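Local coordinates for protein sulfite reductase [ferredoxin] (Mycobacterium tuberculosis, PDB 1ZJ8) that probably reduces sulfite to sulfide with electrons from ferredoxin, using one siroheme and one [4Fe-4S] cluster per subunit, at residues Y535-H546 / W556-R566. Numbering follows the deposited sequence.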
# COMPACT_ATOMS: atom_id res chain seq x y z
N TYR A 535 21.94 14.70 3.38
CA TYR A 535 22.40 13.34 3.16
C TYR A 535 22.15 12.84 1.73
O TYR A 535 23.05 12.31 1.09
CB TYR A 535 21.73 12.38 4.15
CG TYR A 535 21.99 10.95 3.80
CD1 TYR A 535 23.09 10.29 4.30
CD2 TYR A 535 21.16 10.28 2.91
CE1 TYR A 535 23.35 8.99 3.95
CE2 TYR A 535 21.41 8.99 2.56
CZ TYR A 535 22.49 8.34 3.09
OH TYR A 535 22.74 7.03 2.73
N ILE A 536 20.91 12.99 1.26
CA ILE A 536 20.55 12.59 -0.10
C ILE A 536 21.45 13.28 -1.12
O ILE A 536 21.96 12.64 -2.05
CB ILE A 536 19.08 12.97 -0.46
CG1 ILE A 536 18.06 12.27 0.42
CG2 ILE A 536 18.78 12.62 -1.92
CD1 ILE A 536 18.13 10.82 0.34
N ASP A 537 21.62 14.59 -0.96
CA ASP A 537 22.49 15.38 -1.82
C ASP A 537 23.90 14.81 -1.82
O ASP A 537 24.46 14.53 -2.89
CB ASP A 537 22.50 16.83 -1.35
CG ASP A 537 23.47 17.72 -2.14
OD1 ASP A 537 23.00 18.50 -3.00
OD2 ASP A 537 24.69 17.65 -1.90
N ARG A 538 24.47 14.63 -0.62
CA ARG A 538 25.81 14.08 -0.47
C ARG A 538 25.93 12.78 -1.25
O ARG A 538 26.74 12.68 -2.16
CB ARG A 538 26.11 13.86 1.02
CG ARG A 538 27.51 13.39 1.36
CD ARG A 538 27.84 13.67 2.84
NE ARG A 538 26.89 13.07 3.79
CZ ARG A 538 26.04 13.72 4.60
NH1 ARG A 538 25.93 15.05 4.61
NH2 ARG A 538 25.26 13.03 5.42
N VAL A 539 25.07 11.82 -0.93
CA VAL A 539 25.19 10.46 -1.46
C VAL A 539 24.95 10.38 -2.96
O VAL A 539 25.63 9.63 -3.67
CB VAL A 539 24.23 9.47 -0.72
CG1 VAL A 539 22.81 9.51 -1.29
CG2 VAL A 539 24.76 8.05 -0.81
N VAL A 540 24.01 11.18 -3.45
CA VAL A 540 23.67 11.17 -4.86
C VAL A 540 24.78 11.83 -5.66
O VAL A 540 25.06 11.44 -6.78
CB VAL A 540 22.29 11.86 -5.11
CG1 VAL A 540 22.05 12.09 -6.60
CG2 VAL A 540 21.15 11.02 -4.51
N ARG A 541 25.44 12.83 -5.09
CA ARG A 541 26.59 13.43 -5.73
C ARG A 541 27.76 12.45 -5.78
O ARG A 541 28.41 12.34 -6.81
CB ARG A 541 26.95 14.73 -5.03
CG ARG A 541 25.89 15.79 -5.22
CD ARG A 541 26.36 17.15 -4.76
NE ARG A 541 25.30 18.13 -4.94
CZ ARG A 541 24.91 18.57 -6.13
NH1 ARG A 541 25.51 18.16 -7.24
NH2 ARG A 541 23.91 19.44 -6.21
N ASN A 542 28.03 11.76 -4.66
CA ASN A 542 29.01 10.67 -4.62
C ASN A 542 28.65 9.61 -5.67
O ASN A 542 29.54 9.01 -6.31
CB ASN A 542 29.06 10.01 -3.24
CG ASN A 542 29.75 10.88 -2.19
OD1 ASN A 542 30.11 12.04 -2.44
ND2 ASN A 542 29.93 10.32 -0.99
N PHE A 543 27.35 9.36 -5.84
CA PHE A 543 26.92 8.41 -6.85
C PHE A 543 27.34 8.84 -8.24
O PHE A 543 27.85 8.03 -9.00
CB PHE A 543 25.40 8.15 -6.81
CG PHE A 543 24.90 7.30 -7.96
CD1 PHE A 543 25.34 6.01 -8.13
CD2 PHE A 543 23.97 7.79 -8.85
CE1 PHE A 543 24.88 5.23 -9.19
CE2 PHE A 543 23.50 7.01 -9.91
CZ PHE A 543 23.96 5.72 -10.08
N VAL A 544 27.18 10.12 -8.58
CA VAL A 544 27.50 10.58 -9.95
C VAL A 544 29.02 10.81 -10.14
O VAL A 544 29.48 10.97 -11.26
CB VAL A 544 26.64 11.82 -10.37
CG1 VAL A 544 26.51 11.91 -11.88
CG2 VAL A 544 25.24 11.74 -9.77
N LYS A 545 29.80 10.79 -9.06
CA LYS A 545 31.26 10.89 -9.16
C LYS A 545 31.82 9.49 -9.44
O LYS A 545 32.18 9.18 -10.58
CB LYS A 545 31.84 11.49 -7.88
CG LYS A 545 33.35 11.68 -7.89
CD LYS A 545 33.78 12.73 -8.92
CE LYS A 545 35.28 12.93 -8.92
NZ LYS A 545 35.79 13.05 -7.53
N HIS A 546 31.82 8.64 -8.41
CA HIS A 546 32.42 7.31 -8.45
C HIS A 546 31.60 6.34 -9.33
O HIS A 546 31.58 5.14 -9.11
CB HIS A 546 32.52 6.76 -7.02
CG HIS A 546 33.38 7.59 -6.11
ND1 HIS A 546 32.86 8.56 -5.27
CD2 HIS A 546 34.72 7.59 -5.89
CE1 HIS A 546 33.85 9.13 -4.59
NE2 HIS A 546 34.98 8.55 -4.95
N TRP A 556 25.72 0.42 -7.96
CA TRP A 556 26.85 1.17 -7.40
C TRP A 556 26.98 0.97 -5.87
O TRP A 556 28.07 1.06 -5.30
CB TRP A 556 26.69 2.65 -7.77
CG TRP A 556 27.70 3.50 -7.15
CD1 TRP A 556 29.01 3.58 -7.51
CD2 TRP A 556 27.52 4.36 -6.03
NE1 TRP A 556 29.66 4.47 -6.68
CE2 TRP A 556 28.77 4.96 -5.76
CE3 TRP A 556 26.43 4.70 -5.23
CZ2 TRP A 556 28.96 5.89 -4.72
CZ3 TRP A 556 26.61 5.62 -4.20
CH2 TRP A 556 27.87 6.20 -3.95
N VAL A 557 25.86 0.67 -5.24
CA VAL A 557 25.78 0.42 -3.81
C VAL A 557 26.46 -0.91 -3.42
O VAL A 557 26.80 -1.12 -2.25
CB VAL A 557 24.27 0.45 -3.39
CG1 VAL A 557 24.05 -0.01 -1.98
CG2 VAL A 557 23.73 1.85 -3.54
N ILE A 558 26.70 -1.78 -4.39
CA ILE A 558 27.47 -2.99 -4.11
C ILE A 558 28.91 -2.65 -3.69
O ILE A 558 29.42 -3.22 -2.74
CB ILE A 558 27.46 -4.00 -5.31
CG1 ILE A 558 28.32 -3.48 -6.50
CG2 ILE A 558 25.99 -4.39 -5.64
CD1 ILE A 558 27.96 -4.04 -7.93
N ARG A 559 29.54 -1.67 -4.36
CA ARG A 559 30.99 -1.56 -4.31
C ARG A 559 31.60 -0.31 -3.66
O ARG A 559 32.66 -0.40 -3.05
CB ARG A 559 31.55 -1.73 -5.72
CG ARG A 559 31.02 -0.74 -6.74
CD ARG A 559 32.09 -0.45 -7.76
NE ARG A 559 31.75 0.67 -8.62
CZ ARG A 559 31.02 0.59 -9.73
NH1 ARG A 559 30.51 -0.58 -10.12
NH2 ARG A 559 30.80 1.70 -10.43
N ALA A 560 30.97 0.85 -3.78
CA ALA A 560 31.59 2.06 -3.25
C ALA A 560 31.94 1.91 -1.76
O ALA A 560 31.30 1.15 -1.03
CB ALA A 560 30.70 3.26 -3.48
N GLU A 561 32.97 2.61 -1.32
CA GLU A 561 33.41 2.51 0.06
C GLU A 561 32.29 2.95 1.00
O GLU A 561 31.46 3.77 0.64
CB GLU A 561 34.68 3.34 0.28
CG GLU A 561 35.86 2.92 -0.60
CD GLU A 561 36.89 4.03 -0.79
OE1 GLU A 561 36.49 5.22 -0.90
OE2 GLU A 561 38.10 3.72 -0.82
N GLU A 562 32.28 2.40 2.21
CA GLU A 562 31.26 2.74 3.20
C GLU A 562 31.25 4.21 3.58
O GLU A 562 30.24 4.71 4.08
CB GLU A 562 31.47 1.90 4.46
CG GLU A 562 30.19 1.28 5.02
CD GLU A 562 30.33 -0.21 5.26
OE1 GLU A 562 31.46 -0.68 5.55
OE2 GLU A 562 29.31 -0.93 5.13
N ASP A 563 32.37 4.91 3.37
CA ASP A 563 32.43 6.36 3.59
C ASP A 563 31.58 7.09 2.57
O ASP A 563 30.92 8.08 2.90
CB ASP A 563 33.85 6.92 3.46
CG ASP A 563 34.87 6.14 4.26
OD1 ASP A 563 35.10 4.95 3.91
OD2 ASP A 563 35.45 6.72 5.20
N ASP A 564 31.60 6.62 1.32
CA ASP A 564 30.82 7.24 0.25
C ASP A 564 29.30 7.09 0.39
O ASP A 564 28.54 7.65 -0.41
CB ASP A 564 31.24 6.68 -1.12
CG ASP A 564 32.60 7.16 -1.58
OD1 ASP A 564 33.29 7.89 -0.82
OD2 ASP A 564 32.97 6.81 -2.72
N LEU A 565 28.85 6.33 1.39
CA LEU A 565 27.42 6.05 1.58
C LEU A 565 26.86 6.63 2.89
O LEU A 565 25.74 6.29 3.28
CB LEU A 565 27.17 4.53 1.54
CG LEU A 565 27.60 3.68 0.32
CD1 LEU A 565 27.33 2.22 0.61
CD2 LEU A 565 26.90 4.08 -0.99
N ARG A 566 27.61 7.51 3.56
CA ARG A 566 27.21 8.01 4.89
C ARG A 566 26.71 9.44 4.87
O ARG A 566 27.29 10.30 4.24
CB ARG A 566 28.39 7.90 5.85
CG ARG A 566 28.64 6.48 6.25
CD ARG A 566 29.61 6.37 7.39
NE ARG A 566 29.25 5.22 8.20
CZ ARG A 566 29.75 4.94 9.40
NH1 ARG A 566 30.68 5.72 9.96
NH2 ARG A 566 29.32 3.86 10.03
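Arg538 NE donates to the main-chain O of Arg566, the last residue of the chain, at 2.8 Å. The bond is nearly straight and meets the carbonyl in its plane, on a lone pair; a bend at chi3 (57°) in the arginine chain helps turn NE to it. Two more side chains of helix 532-545 give hydrogen bonds to successive carbonyls of the tail. Tyr535 OH reaches Leu565 O at 3.1 Å from above the carbonyl plane, the edge of its ring lying along the final residues. One turn beyond Arg538, Asn542 ND2 donates to Asp564 O over 3.1 Å, again from above the carbonyl plane although the acceptor lies in the plane of the amide. Three consecutive main-chain oxygens, the last at the chain terminus, are thus held by one helix. At the helix end His546 turns a face to Asp564, whose OD2 sits above the ring, 3.1 Å from ND1, at an angle too poor for a hydrogen bond.

Packing centres on Trp556. With its CG anti to the backbone N (chi1 175°), the indole lies against the helix, and Phe543 CA stands almost squarely over the six-membered ring in a CH-pi contact, 3.7 Å from its centroid. The Phe543 ring turns its edge to the same indole in an offset edge-to-face pair, planes 63° apart, while Ala560 CB lies against the opposite face.

Phe553 adds an edge-to-face contact to Phe543. Within the second 4Fe-4S domain, away from the siroheme and iron-sulfur cluster, the arrangement ties the C-terminal tail to helix 532-545, with Tyr535 and Leu565 both packing on strand 500-508 of the five-stranded mixed sheet.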